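Local coordinates for protein CD180 antigen (Mus musculus, PDB 3T6Q) that may cooperate with MD-1 and TLR4 in the innate immune response of B cells to bacterial lipopolysaccharide, leading to NF-kappa-B activation, at residues A[6-11]-A[17-22]; A[110-115]-A[121-126]; A[129-134]-A[148-153]; A[541-546]-A[569-574]. All coordinates share one frame; numbering follows the deposited sequence.

Contact 1: A[6-11]-A[17-22]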
loop_
_atom_site.group_PDB
_atom_site.type_symbol
_atom_site.label_atom_id
_atom_site.label_comp_id
_atom_site.label_asym_id
_atom_site.label_seq_id
_atom_site.Cartn_x
_atom_site.Cartn_y
_atom_site.Cartn_z
ATOM N N GLN A 6 13.887 25.958 -12.902
ATOM C CA GLN A 6 15.369 26.125 -12.940
ATOM C C GLN A 6 16.053 25.609 -11.658
ATOM O O GLN A 6 15.456 25.619 -10.576
ATOM C CB GLN A 6 15.754 27.594 -13.195
ATOM C CG GLN A 6 15.338 28.151 -14.559
ATOM C CD GLN A 6 14.965 29.638 -14.489
ATOM O OE1 GLN A 6 14.526 30.144 -13.438
ATOM N NE2 GLN A 6 15.126 30.348 -15.611
ATOM N N LYS A 7 17.300 25.149 -11.798
ATOM C CA LYS A 7 17.955 25.101 -13.113
ATOM C C LYS A 7 18.138 23.670 -13.630
ATOM O O LYS A 7 18.984 22.914 -13.132
ATOM C CB LYS A 7 19.265 25.904 -13.104
ATOM C CG LYS A 7 19.720 26.413 -14.468
ATOM C CD LYS A 7 20.630 25.405 -15.168
ATOM C CE LYS A 7 21.915 25.159 -14.387
ATOM N NZ LYS A 7 22.368 23.742 -14.475
ATOM N N CYS A 8 17.332 23.312 -14.633
ATOM C CA CYS A 8 17.394 21.989 -15.270
ATOM C C CYS A 8 18.724 21.754 -15.975
ATOM O O CYS A 8 19.277 22.657 -16.584
ATOM C CB CYS A 8 16.265 21.807 -16.286
ATOM S SG CYS A 8 14.615 22.069 -15.601
ATOM N N ILE A 9 19.211 20.526 -15.892
ATOM C CA ILE A 9 20.441 20.133 -16.542
ATOM C C ILE A 9 20.141 19.764 -17.988
ATOM O O ILE A 9 19.293 18.899 -18.281
ATOM C CB ILE A 9 21.131 18.988 -15.772
ATOM C CG1 ILE A 9 21.585 19.495 -14.399
ATOM C CG2 ILE A 9 22.333 18.439 -16.533
ATOM C CD1 ILE A 9 21.562 18.423 -13.328
ATOM N N GLU A 10 20.817 20.463 -18.898
ATOM C CA GLU A 10 20.709 20.152 -20.305
ATOM C C GLU A 10 21.653 19.003 -20.640
ATOM O O GLU A 10 22.853 19.206 -20.799
ATOM C CB GLU A 10 21.047 21.365 -21.153
ATOM C CG GLU A 10 21.044 21.054 -22.634
ATOM C CD GLU A 10 21.261 22.287 -23.474
ATOM O OE1 GLU A 10 20.250 22.886 -23.888
ATOM O OE2 GLU A 10 22.436 22.655 -23.700
ATOM N N LYS A 11 21.109 17.800 -20.739
ATOM C CA LYS A 11 21.924 16.651 -21.056
ATOM C C LYS A 11 22.194 16.591 -22.549
ATOM O O LYS A 11 23.320 16.359 -22.944
ATOM C CB LYS A 11 21.290 15.365 -20.542
ATOM C CG LYS A 11 21.230 15.330 -19.020
ATOM C CD LYS A 11 20.560 14.063 -18.527
ATOM C CE LYS A 11 21.572 12.967 -18.291
ATOM N NZ LYS A 11 20.884 11.649 -18.202
ATOM N N TYR A 17 16.446 16.771 -20.914
ATOM C CA TYR A 17 16.592 17.634 -19.752
ATOM C C TYR A 17 16.335 16.842 -18.476
ATOM O O TYR A 17 15.373 16.051 -18.406
ATOM C CB TYR A 17 15.691 18.878 -19.864
ATOM C CG TYR A 17 16.186 19.790 -20.971
ATOM C CD1 TYR A 17 17.126 20.798 -20.712
ATOM C CD2 TYR A 17 15.773 19.584 -22.295
ATOM C CE1 TYR A 17 17.610 21.598 -21.740
ATOM C CE2 TYR A 17 16.250 20.375 -23.323
ATOM C CZ TYR A 17 17.166 21.373 -23.041
ATOM O OH TYR A 17 17.642 22.135 -24.080
ATOM N N ASN A 18 17.247 17.014 -17.521
ATOM C CA ASN A 18 17.080 16.466 -16.183
ATOM C C ASN A 18 16.731 17.565 -15.183
ATOM O O ASN A 18 17.574 18.385 -14.828
ATOM C CB ASN A 18 18.356 15.752 -15.746
ATOM C CG ASN A 18 18.186 15.016 -14.438
ATOM O OD1 ASN A 18 17.605 15.533 -13.485
ATOM N ND2 ASN A 18 18.650 13.791 -14.400
ATOM N N CYS A 19 15.478 17.578 -14.743
ATOM C CA CYS A 19 14.993 18.536 -13.754
ATOM C C CYS A 19 14.719 17.873 -12.400
ATOM O O CYS A 19 13.915 18.390 -11.612
ATOM C CB CYS A 19 13.693 19.157 -14.236
ATOM S SG CYS A 19 13.692 19.533 -15.997
ATOM N N GLU A 20 15.366 16.743 -12.132
ATOM C CA GLU A 20 15.096 15.988 -10.893
ATOM C C GLU A 20 15.433 16.811 -9.664
ATOM O O GLU A 20 16.435 17.527 -9.661
ATOM C CB GLU A 20 15.928 14.705 -10.831
ATOM C CG GLU A 20 15.587 13.673 -11.872
ATOM C CD GLU A 20 16.437 12.422 -11.728
ATOM O OE1 GLU A 20 17.678 12.556 -11.614
ATOM O OE2 GLU A 20 15.864 11.306 -11.719
ATOM N N ASN A 21 14.616 16.687 -8.623
ATOM C CA ASN A 21 14.928 17.261 -7.300
ATOM C C ASN A 21 14.966 18.762 -7.189
ATOM O O ASN A 21 15.615 19.280 -6.284
ATOM C CB ASN A 21 16.292 16.774 -6.804
ATOM C CG ASN A 21 16.258 15.366 -6.342
ATOM O OD1 ASN A 21 15.373 14.992 -5.577
ATOM N ND2 ASN A 21 17.219 14.559 -6.800
ATOM N N LEU A 22 14.298 19.463 -8.098
ATOM C CA LEU A 22 14.306 20.933 -8.083
ATOM C C LEU A 22 13.099 21.585 -7.400
ATOM O O LEU A 22 12.959 22.801 -7.438
ATOM C CB LEU A 22 14.491 21.464 -9.504
ATOM C CG LEU A 22 15.896 21.168 -10.071
ATOM C CD1 LEU A 22 15.967 21.465 -11.564
ATOM C CD2 LEU A 22 16.923 21.998 -9.287
#
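I9 and N18 face each other as an antiparallel hydrogen-bonded pair, and two backbone bonds do the joining: I9 N to N18 O and N18 N to I9 O, each 2.9 Å long. I9 O also receives a CA-H contact from Y17.

The E10 and Y17 side chains share the face of the hairpin opposite to those of I9 and N18. They run side by side in the same direction. The glutamate is stretched out, with CG anti to the backbone N (chi1 176°), and this carries its carboxylate the length of the tyrosine ring. Y17 OH donates to the anti lone pair of E10 OE1, 2.7 Å away. N14 N also bonds to that hydroxyl, which is therefore gripped from two residues. On the way, E10 CB passes 3.5 Å from Y17 CE1.

The sulfurs and L22 lie past the end of the pairing. C8 and C19 form a disulfide, but the modelled distance from C8 SG to C19 SG is 2.7 Å, well beyond a normal S-S bond, so its exact geometry is doubtful. L22 packs on the backbone of K7, with L22 CD1 3.7 Å from K7 O.

N18 OD1 accepts from E20 N in an Asx turn, overlapping a type II turn from C19 to L22. This disulfide-linked hairpin, pairing on with strand 37-39, is part of the N-terminal cap (LRRNT) of the leucine-rich repeat solenoid.

Contact 2: A[110-115]-A[121-126]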
loop_
_atom_site.group_PDB
_atom_site.type_symbol
_atom_site.label_atom_id
_atom_site.label_comp_id
_atom_site.label_asym_id
_atom_site.label_seq_id
_atom_site.Cartn_x
_atom_site.Cartn_y
_atom_site.Cartn_z
ATOM N N LEU A 110 4.742 1.391 -19.539
ATOM C CA LEU A 110 4.111 2.234 -18.524
ATOM C C LEU A 110 4.518 1.671 -17.166
ATOM O O LEU A 110 4.366 0.460 -16.944
ATOM C CB LEU A 110 2.587 2.215 -18.693
ATOM C CG LEU A 110 1.726 2.890 -17.603
ATOM C CD1 LEU A 110 2.052 4.362 -17.541
ATOM C CD2 LEU A 110 0.244 2.736 -17.888
ATOM N N PHE A 111 5.042 2.539 -16.294
ATOM C CA PHE A 111 5.438 2.148 -14.911
ATOM C C PHE A 111 4.462 2.792 -13.920
ATOM O O PHE A 111 4.288 4.032 -13.875
ATOM C CB PHE A 111 6.854 2.604 -14.648
ATOM C CG PHE A 111 7.878 1.940 -15.561
ATOM C CD1 PHE A 111 8.642 0.855 -15.111
ATOM C CD2 PHE A 111 7.992 2.325 -16.921
ATOM C CE1 PHE A 111 9.593 0.239 -15.941
ATOM C CE2 PHE A 111 8.911 1.674 -17.776
ATOM C CZ PHE A 111 9.710 0.632 -17.276
ATOM N N PHE A 112 3.801 1.946 -13.171
ATOM C CA PHE A 112 2.793 2.372 -12.192
ATOM C C PHE A 112 3.123 1.706 -10.840
ATOM O O PHE A 112 2.240 1.309 -10.097
ATOM C CB PHE A 112 1.412 1.945 -12.684
ATOM C CG PHE A 112 0.439 3.073 -12.799
ATOM C CD1 PHE A 112 -0.555 3.247 -11.838
ATOM C CD2 PHE A 112 0.504 3.951 -13.886
ATOM C CE1 PHE A 112 -1.462 4.283 -11.933
ATOM C CE2 PHE A 112 -0.425 4.990 -14.000
ATOM C CZ PHE A 112 -1.381 5.159 -13.015
ATOM N N ILE A 113 4.415 1.626 -10.534
ATOM C CA ILE A 113 4.900 0.914 -9.340
ATOM C C ILE A 113 4.570 1.711 -8.057
ATOM O O ILE A 113 4.742 2.929 -7.996
ATOM C CB ILE A 113 6.435 0.627 -9.508
ATOM C CG1 ILE A 113 6.672 -0.391 -10.640
ATOM C CG2 ILE A 113 7.092 0.154 -8.195
ATOM C CD1 ILE A 113 8.100 -0.390 -11.203
ATOM N N GLN A 114 4.137 1.004 -7.008
ATOM C CA GLN A 114 3.947 1.630 -5.706
ATOM C C GLN A 114 3.177 2.953 -5.872
ATOM O O GLN A 114 3.620 4.037 -5.449
ATOM C CB GLN A 114 5.252 1.845 -4.923
ATOM C CG GLN A 114 4.993 1.987 -3.411
ATOM C CD GLN A 114 6.277 2.193 -2.613
ATOM O OE1 GLN A 114 6.934 3.222 -2.754
ATOM N NE2 GLN A 114 6.623 1.221 -1.760
ATOM N N THR A 115 2.003 2.819 -6.473
ATOM C CA THR A 115 1.050 3.925 -6.613
ATOM C C THR A 115 -0.164 3.725 -5.702
ATOM O O THR A 115 -1.171 4.446 -5.826
ATOM C CB THR A 115 0.581 4.048 -8.082
ATOM O OG1 THR A 115 0.212 2.738 -8.529
ATOM C CG2 THR A 115 1.746 4.593 -8.936
ATOM N N ASP A 121 -7.882 -2.002 -13.022
ATOM C CA ASP A 121 -8.884 -1.066 -13.578
ATOM C C ASP A 121 -8.745 0.381 -13.062
ATOM O O ASP A 121 -9.431 1.289 -13.548
ATOM C CB ASP A 121 -10.331 -1.595 -13.449
ATOM C CG ASP A 121 -10.768 -1.802 -12.000
ATOM O OD1 ASP A 121 -11.484 -2.800 -11.714
ATOM O OD2 ASP A 121 -10.403 -0.974 -11.143
ATOM N N PHE A 122 -7.846 0.613 -12.105
ATOM C CA PHE A 122 -7.514 2.010 -11.724
ATOM C C PHE A 122 -6.947 2.763 -12.938
ATOM O O PHE A 122 -7.019 3.974 -13.003
ATOM C CB PHE A 122 -6.464 2.015 -10.591
ATOM C CG PHE A 122 -6.186 3.384 -10.021
ATOM C CD1 PHE A 122 -5.213 4.210 -10.582
ATOM C CD2 PHE A 122 -6.915 3.849 -8.924
ATOM C CE1 PHE A 122 -4.937 5.454 -10.069
ATOM C CE2 PHE A 122 -6.640 5.101 -8.405
ATOM C CZ PHE A 122 -5.657 5.910 -8.969
ATOM N N ILE A 123 -6.298 2.038 -13.853
ATOM C CA ILE A 123 -5.587 2.666 -14.955
ATOM C C ILE A 123 -6.436 2.482 -16.232
ATOM O O ILE A 123 -6.581 1.345 -16.722
ATOM C CB ILE A 123 -4.188 2.052 -15.164
ATOM C CG1 ILE A 123 -3.460 1.890 -13.797
ATOM C CG2 ILE A 123 -3.388 2.908 -16.127
ATOM C CD1 ILE A 123 -2.212 1.023 -13.881
ATOM N N PRO A 124 -7.048 3.575 -16.720
ATOM C CA PRO A 124 -7.903 3.414 -17.923
ATOM C C PRO A 124 -7.017 3.303 -19.142
ATOM O O PRO A 124 -6.411 4.285 -19.570
ATOM C CB PRO A 124 -8.761 4.697 -17.943
ATOM C CG PRO A 124 -8.664 5.270 -16.554
ATOM C CD PRO A 124 -7.275 4.887 -16.061
ATOM N N LEU A 125 -6.851 2.078 -19.638
ATOM C CA LEU A 125 -5.877 1.836 -20.721
ATOM C C LEU A 125 -6.508 1.540 -22.099
ATOM O O LEU A 125 -5.806 1.093 -22.985
ATOM C CB LEU A 125 -4.953 0.681 -20.367
ATOM C CG LEU A 125 -3.907 1.002 -19.296
ATOM C CD1 LEU A 125 -3.474 -0.282 -18.605
ATOM C CD2 LEU A 125 -2.736 1.755 -19.890
ATOM N N HIS A 126 -7.808 1.765 -22.252
ATOM C CA HIS A 126 -8.525 1.477 -23.512
ATOM C C HIS A 126 -7.965 2.173 -24.759
ATOM O O HIS A 126 -8.176 1.704 -25.872
ATOM C CB HIS A 126 -9.996 1.800 -23.329
ATOM C CG HIS A 126 -10.239 3.224 -22.908
ATOM N ND1 HIS A 126 -10.202 3.614 -21.611
ATOM C CD2 HIS A 126 -10.465 4.366 -23.657
ATOM C CE1 HIS A 126 -10.420 4.937 -21.542
ATOM N NE2 HIS A 126 -10.591 5.397 -22.794
#
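I123 pushes its side chain against F112 and L110, and its branches divide the work. From CB, the CG2 methyl is anti to the backbone N and turns to the strand leucine, where it meets L110 CD2 at 4.0 Å; F112 CE2 is a little farther off. The other branch goes to the ring. I123 CG1 passes 3.6 Å from F112 CE1, and the terminal methyl CD1 then lies over the ring face, 3.4 Å from F112 CD1. Its distance to the ring centroid is 3.7 Å, 22° off the normal: a CH-pi contact displaced toward the rim. All of this is the buried interior of LRR 4 in the horseshoe-shaped solenoid, where residues from the inner strand 109-111 and the loop after it meet residues of the returning outer segment. The same ring is met in its plane by L110 CD1, within its own segment, while M96 from the preceding repeat touches both F112 and I123. Beyond I123 the outer segment adds two more apolar residues. L125 CD2 reaches L110 CD2 at 3.7 Å, and F122 CD1 comes to 4.0 Å from F112 CE1, the two rings meeting obliquely. T115 OG1 donates to F112 O, which also receives N139 ND2 from the next repeat.

Contact 3: A[129-134]-A[148-153]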
loop_
_atom_site.group_PDB
_atom_site.type_symbol
_atom_site.label_atom_id
_atom_site.label_comp_id
_atom_site.label_asym_id
_atom_site.label_seq_id
_atom_site.Cartn_x
_atom_site.Cartn_y
_atom_site.Cartn_z
ATOM N N LYS A 129 -3.345 0.749 -27.530
ATOM C CA LYS A 129 -3.521 -0.482 -28.299
ATOM C C LYS A 129 -2.220 -1.218 -28.643
ATOM O O LYS A 129 -2.272 -2.352 -29.088
ATOM C CB LYS A 129 -4.332 -0.199 -29.577
ATOM C CG LYS A 129 -5.827 -0.408 -29.446
ATOM C CD LYS A 129 -6.518 0.760 -28.781
ATOM C CE LYS A 129 -8.022 0.563 -28.812
ATOM N NZ LYS A 129 -8.540 0.687 -30.201
ATOM N N THR A 130 -1.073 -0.561 -28.459
ATOM C CA THR A 130 0.241 -1.159 -28.744
ATOM C C THR A 130 1.127 -1.333 -27.484
ATOM O O THR A 130 2.341 -1.391 -27.584
ATOM C CB THR A 130 1.014 -0.398 -29.872
ATOM O OG1 THR A 130 1.615 0.808 -29.380
ATOM C CG2 THR A 130 0.111 -0.087 -31.059
ATOM N N LEU A 131 0.510 -1.426 -26.309
ATOM C CA LEU A 131 1.270 -1.483 -25.041
ATOM C C LEU A 131 2.159 -2.744 -25.032
ATOM O O LEU A 131 1.644 -3.840 -25.251
ATOM C CB LEU A 131 0.289 -1.602 -23.873
ATOM C CG LEU A 131 0.484 -0.855 -22.543
ATOM C CD1 LEU A 131 0.271 -1.786 -21.360
ATOM C CD2 LEU A 131 1.752 -0.057 -22.414
ATOM N N GLU A 132 3.439 -2.574 -24.707
ATOM C CA GLU A 132 4.416 -3.669 -24.614
ATOM C C GLU A 132 4.803 -4.090 -23.183
ATOM O O GLU A 132 5.007 -5.266 -22.947
ATOM C CB GLU A 132 5.693 -3.291 -25.330
ATOM C CG GLU A 132 5.456 -3.075 -26.802
ATOM C CD GLU A 132 6.746 -2.901 -27.573
ATOM O OE1 GLU A 132 6.658 -2.636 -28.790
ATOM O OE2 GLU A 132 7.837 -3.028 -26.969
ATOM N N SER A 133 4.897 -3.134 -22.259
ATOM C CA SER A 133 5.340 -3.398 -20.868
ATOM C C SER A 133 4.397 -2.710 -19.905
ATOM O O SER A 133 4.116 -1.526 -20.071
ATOM C CB SER A 133 6.732 -2.817 -20.631
ATOM O OG SER A 133 7.677 -3.448 -21.451
ATOM N N LEU A 134 3.959 -3.421 -18.866
ATOM C CA LEU A 134 3.186 -2.798 -17.821
ATOM C C LEU A 134 3.781 -3.206 -16.462
ATOM O O LEU A 134 3.738 -4.400 -16.119
ATOM C CB LEU A 134 1.747 -3.316 -17.907
ATOM C CG LEU A 134 0.579 -2.398 -17.529
ATOM C CD1 LEU A 134 -0.642 -3.162 -17.042
ATOM C CD2 LEU A 134 0.876 -1.164 -16.686
ATOM N N LYS A 148 -11.496 -6.271 -19.151
ATOM C CA LYS A 148 -12.151 -6.450 -20.451
ATOM C C LYS A 148 -11.771 -5.313 -21.404
ATOM O O LYS A 148 -11.837 -4.131 -21.034
ATOM C CB LYS A 148 -13.687 -6.523 -20.307
ATOM C CG LYS A 148 -14.213 -7.301 -19.097
ATOM C CD LYS A 148 -14.622 -6.385 -17.938
ATOM C CE LYS A 148 -13.547 -6.288 -16.854
ATOM N NZ LYS A 148 -13.572 -7.458 -15.930
ATOM N N GLY A 149 -11.350 -5.677 -22.613
ATOM C CA GLY A 149 -11.013 -4.692 -23.632
ATOM C C GLY A 149 -9.722 -3.931 -23.378
ATOM O O GLY A 149 -9.609 -2.737 -23.698
ATOM N N PHE A 150 -8.750 -4.616 -22.787
ATOM C CA PHE A 150 -7.381 -4.129 -22.809
ATOM C C PHE A 150 -6.614 -4.957 -23.847
ATOM O O PHE A 150 -6.593 -6.182 -23.750
ATOM C CB PHE A 150 -6.738 -4.201 -21.420
ATOM C CG PHE A 150 -5.250 -4.035 -21.450
ATOM C CD1 PHE A 150 -4.656 -3.071 -22.294
ATOM C CD2 PHE A 150 -4.437 -4.845 -20.660
ATOM C CE1 PHE A 150 -3.273 -2.932 -22.354
ATOM C CE2 PHE A 150 -3.054 -4.699 -20.699
ATOM C CZ PHE A 150 -2.475 -3.753 -21.553
ATOM N N PRO A 151 -6.031 -4.302 -24.883
ATOM C CA PRO A 151 -5.364 -5.150 -25.884
ATOM C C PRO A 151 -4.056 -5.730 -25.344
ATOM O O PRO A 151 -3.267 -5.049 -24.680
ATOM C CB PRO A 151 -5.136 -4.206 -27.088
ATOM C CG PRO A 151 -6.021 -3.030 -26.829
ATOM C CD PRO A 151 -6.076 -2.896 -25.328
ATOM N N THR A 152 -3.878 -7.006 -25.609
ATOM C CA THR A 152 -2.812 -7.765 -25.008
ATOM C C THR A 152 -1.885 -8.207 -26.128
ATOM O O THR A 152 -0.851 -8.798 -25.879
ATOM C CB THR A 152 -3.385 -8.967 -24.227
ATOM O OG1 THR A 152 -4.087 -9.824 -25.129
ATOM C CG2 THR A 152 -4.367 -8.510 -23.144
ATOM N N GLU A 153 -2.234 -7.867 -27.370
ATOM C CA GLU A 153 -1.545 -8.424 -28.537
ATOM C C GLU A 153 -0.075 -8.087 -28.641
ATOM O O GLU A 153 0.720 -8.908 -29.101
ATOM C CB GLU A 153 -2.269 -8.007 -29.831
ATOM C CG GLU A 153 -3.783 -7.895 -29.658
ATOM C CD GLU A 153 -4.519 -7.619 -30.961
ATOM O OE1 GLU A 153 -3.980 -6.900 -31.840
ATOM O OE2 GLU A 153 -5.656 -8.120 -31.108
HETATM O O HOH W 1 -0.725 -4.718 -25.789
#
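L131 against F150, with K129 against P151, makes a mostly apolar contact in LRR 5 of the leucine-rich repeat solenoid and the residue just before it: the segment leading into inner strand 133-135 meets the returning loop on the outer side. The deeper pair is L131 and F150, both buried and crossing at about a right angle. F150 CG is anti to the backbone N (chi1 166°), which brings the end of the ring to L131 although its CB does not start out that way. Its rim then meets the leucine: L131 CD1 lies near the ring plane at the edge, 3.4 Å from F150 CZ. Nearer the solvent, K129 meets the proline with the base of its side chain, CG 3.7 Å from P151 CG, and with its backbone. L134, farther along the strand, packs on L110 and L158 of the adjoining repeats. Where no direct backbone bond crosses the gap, a water does the bridging, donating to L131 O at 2.6 Å and to P151 O at 2.8 Å.

Contact 4: A[541-546]-A[569-574]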
loop_
_atom_site.group_PDB
_atom_site.type_symbol
_atom_site.label_atom_id
_atom_site.label_comp_id
_atom_site.label_asym_id
_atom_site.label_seq_id
_atom_site.Cartn_x
_atom_site.Cartn_y
_atom_site.Cartn_z
ATOM N N SER A 541 58.164 18.337 -32.808
ATOM C CA SER A 541 58.480 17.091 -33.544
ATOM C C SER A 541 57.549 15.903 -33.159
ATOM O O SER A 541 57.519 14.877 -33.842
ATOM C CB SER A 541 59.946 16.694 -33.348
ATOM O OG SER A 541 60.202 16.451 -31.968
ATOM N N LEU A 542 56.824 16.033 -32.054
ATOM C CA LEU A 542 55.831 15.024 -31.660
ATOM C C LEU A 542 54.421 15.282 -32.236
ATOM O O LEU A 542 53.562 14.396 -32.225
ATOM C CB LEU A 542 55.744 14.930 -30.126
ATOM C CG LEU A 542 57.045 14.646 -29.395
ATOM C CD1 LEU A 542 56.796 14.846 -27.916
ATOM C CD2 LEU A 542 57.508 13.234 -29.711
ATOM N N LEU A 543 54.181 16.489 -32.731
ATOM C CA LEU A 543 52.838 16.860 -33.179
ATOM C C LEU A 543 52.383 16.064 -34.413
ATOM O O LEU A 543 51.197 15.727 -34.513
ATOM C CB LEU A 543 52.722 18.375 -33.410
ATOM C CG LEU A 543 53.002 19.198 -32.141
ATOM C CD1 LEU A 543 53.016 20.699 -32.518
ATOM C CD2 LEU A 543 51.938 18.906 -31.087
ATOM N N PRO A 544 53.315 15.745 -35.336
ATOM C CA PRO A 544 52.826 14.926 -36.449
ATOM C C PRO A 544 52.341 13.554 -35.973
ATOM O O PRO A 544 51.442 12.964 -36.601
ATOM C CB PRO A 544 54.043 14.805 -37.368
ATOM C CG PRO A 544 54.905 15.977 -37.028
ATOM C CD PRO A 544 54.704 16.192 -35.550
ATOM N N ILE A 545 52.921 13.051 -34.883
ATOM C CA ILE A 545 52.510 11.742 -34.367
ATOM C C ILE A 545 51.074 11.838 -33.855
ATOM O O ILE A 545 50.250 10.984 -34.171
ATOM C CB ILE A 545 53.465 11.186 -33.292
ATOM C CG1 ILE A 545 54.850 10.959 -33.927
ATOM C CG2 ILE A 545 52.887 9.886 -32.675
ATOM C CD1 ILE A 545 55.979 10.786 -32.939
ATOM N N LEU A 546 50.787 12.866 -33.052
ATOM C CA LEU A 546 49.421 13.182 -32.621
ATOM C C LEU A 546 48.411 13.370 -33.776
ATOM O O LEU A 546 47.286 12.870 -33.689
ATOM C CB LEU A 546 49.447 14.425 -31.736
ATOM C CG LEU A 546 50.197 14.193 -30.411
ATOM C CD1 LEU A 546 50.010 15.400 -29.510
ATOM C CD2 LEU A 546 49.658 12.941 -29.713
ATOM N N LEU A 569 50.001 24.258 -28.249
ATOM C CA LEU A 569 48.810 25.070 -27.999
ATOM C C LEU A 569 48.042 25.439 -29.283
ATOM O O LEU A 569 46.816 25.341 -29.326
ATOM C CB LEU A 569 49.156 26.331 -27.189
ATOM C CG LEU A 569 49.690 26.065 -25.777
ATOM C CD1 LEU A 569 50.289 27.330 -25.154
ATOM C CD2 LEU A 569 48.603 25.464 -24.890
ATOM N N GLU A 570 48.774 25.843 -30.309
ATOM C CA GLU A 570 48.207 26.128 -31.643
ATOM C C GLU A 570 47.582 24.852 -32.273
ATOM O O GLU A 570 46.445 24.875 -32.770
ATOM C CB GLU A 570 49.297 26.710 -32.550
ATOM C CG GLU A 570 49.561 28.200 -32.250
ATOM C CD GLU A 570 50.774 28.799 -32.976
ATOM O OE1 GLU A 570 51.297 28.189 -33.929
ATOM O OE2 GLU A 570 51.215 29.903 -32.584
ATOM N N TRP A 571 48.326 23.749 -32.203
ATOM C CA TRP A 571 47.868 22.443 -32.674
ATOM C C TRP A 571 46.584 22.066 -31.997
ATOM O O TRP A 571 45.653 21.567 -32.664
ATOM C CB TRP A 571 48.953 21.376 -32.457
ATOM C CG TRP A 571 48.558 19.978 -32.875
ATOM C CD1 TRP A 571 48.862 19.343 -34.067
ATOM C CD2 TRP A 571 47.780 18.994 -32.102
ATOM N NE1 TRP A 571 48.335 18.083 -34.093
ATOM C CE2 TRP A 571 47.658 17.814 -32.956
ATOM C CE3 TRP A 571 47.164 18.991 -30.864
ATOM C CZ2 TRP A 571 46.975 16.668 -32.547
ATOM C CZ3 TRP A 571 46.460 17.829 -30.462
ATOM C CH2 TRP A 571 46.369 16.703 -31.295
ATOM N N TYR A 572 46.519 22.279 -30.677
ATOM C CA TYR A 572 45.361 21.925 -29.855
ATOM C C TYR A 572 44.086 22.571 -30.383
ATOM O O TYR A 572 43.041 21.903 -30.477
ATOM C CB TYR A 572 45.595 22.321 -28.397
ATOM C CG TYR A 572 44.581 21.789 -27.389
ATOM C CD1 TYR A 572 43.408 22.508 -27.085
ATOM C CD2 TYR A 572 44.799 20.582 -26.727
ATOM C CE1 TYR A 572 42.491 22.027 -26.157
ATOM C CE2 TYR A 572 43.908 20.113 -25.770
ATOM C CZ TYR A 572 42.747 20.827 -25.501
ATOM O OH TYR A 572 41.858 20.346 -24.562
ATOM N N LYS A 573 44.189 23.852 -30.740
ATOM C CA LYS A 573 43.075 24.641 -31.265
ATOM C C LYS A 573 42.651 24.183 -32.652
ATOM O O LYS A 573 41.486 24.284 -33.002
ATOM C CB LYS A 573 43.456 26.123 -31.355
ATOM C CG LYS A 573 43.826 26.777 -30.035
ATOM C CD LYS A 573 44.350 28.205 -30.237
ATOM C CE LYS A 573 43.298 29.254 -29.900
ATOM N NZ LYS A 573 42.864 29.125 -28.475
ATOM N N GLU A 574 43.620 23.711 -33.434
ATOM C CA GLU A 574 43.390 23.208 -34.783
ATOM C C GLU A 574 42.790 21.788 -34.810
ATOM O O GLU A 574 42.267 21.359 -35.838
ATOM C CB GLU A 574 44.703 23.223 -35.567
ATOM C CG GLU A 574 45.239 24.616 -35.876
ATOM C CD GLU A 574 46.683 24.604 -36.354
ATOM O OE1 GLU A 574 47.333 23.531 -36.316
ATOM O OE2 GLU A 574 47.180 25.676 -36.757
#
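W571 CG stands anti to the backbone N (chi1 178°), and a chi2 of 98° turns the indole to present a face to L543 and L546. L543 in turn carries CG beside its own backbone N (chi1 -60°), sending its methyls along the tryptophan so that the two side chains slide past each other in opposite directions. L543 CD2 comes over the five-membered ring, 4.0 Å from W571 CG and 4.3 Å from that ring's centroid, a CH-pi contact placed toward the rim. One helical turn on, L546 serves the six-membered end: its CB is 3.4 Å from W571 CZ2, and its CD1 lies over the same face as L543 CD2. The short helix 543-547 ends LRR 19 and helix 566-574 belongs to the C-terminal cap (LRRCT), so the indole is part of the joint between the cap and the last annotated repeat of the horseshoe, with L543 also touching Y567 and F568. I552 of strand 551-553 touches both L546 and W571, and L579 also packs on the tryptophan. The indole nitrogen is satisfied as well: NE1 bonds to S547 OG. L543 O, 3.7 Å from W571 NE1, is not bonded to it; it makes a weak hydrogen bond with S547 OG.

From the N terminus, contact 1 closes the short hairpin of the N-terminal cap before contact 2 opens. Contact 2 then closes the loop of LRR 4, and contact 3 that of LRR 5, one turn along the solenoid. These two touch: strands 109-111 and 133-135 are neighbours, L110 N and S133 O lie 3.0 Å apart in a probable hydrogen bond, and L125 CB packs on F150 CD1. Contact 4, its centre about 58 Å from theirs, closes the 22-residue excursion holding strands 551-553 and 559-560 and ties the last annotated repeat to the C-terminal cap. None nests or crosses. Because the horseshoe curves, contacts 1 and 4, at its ends, have centres about 37 Å apart.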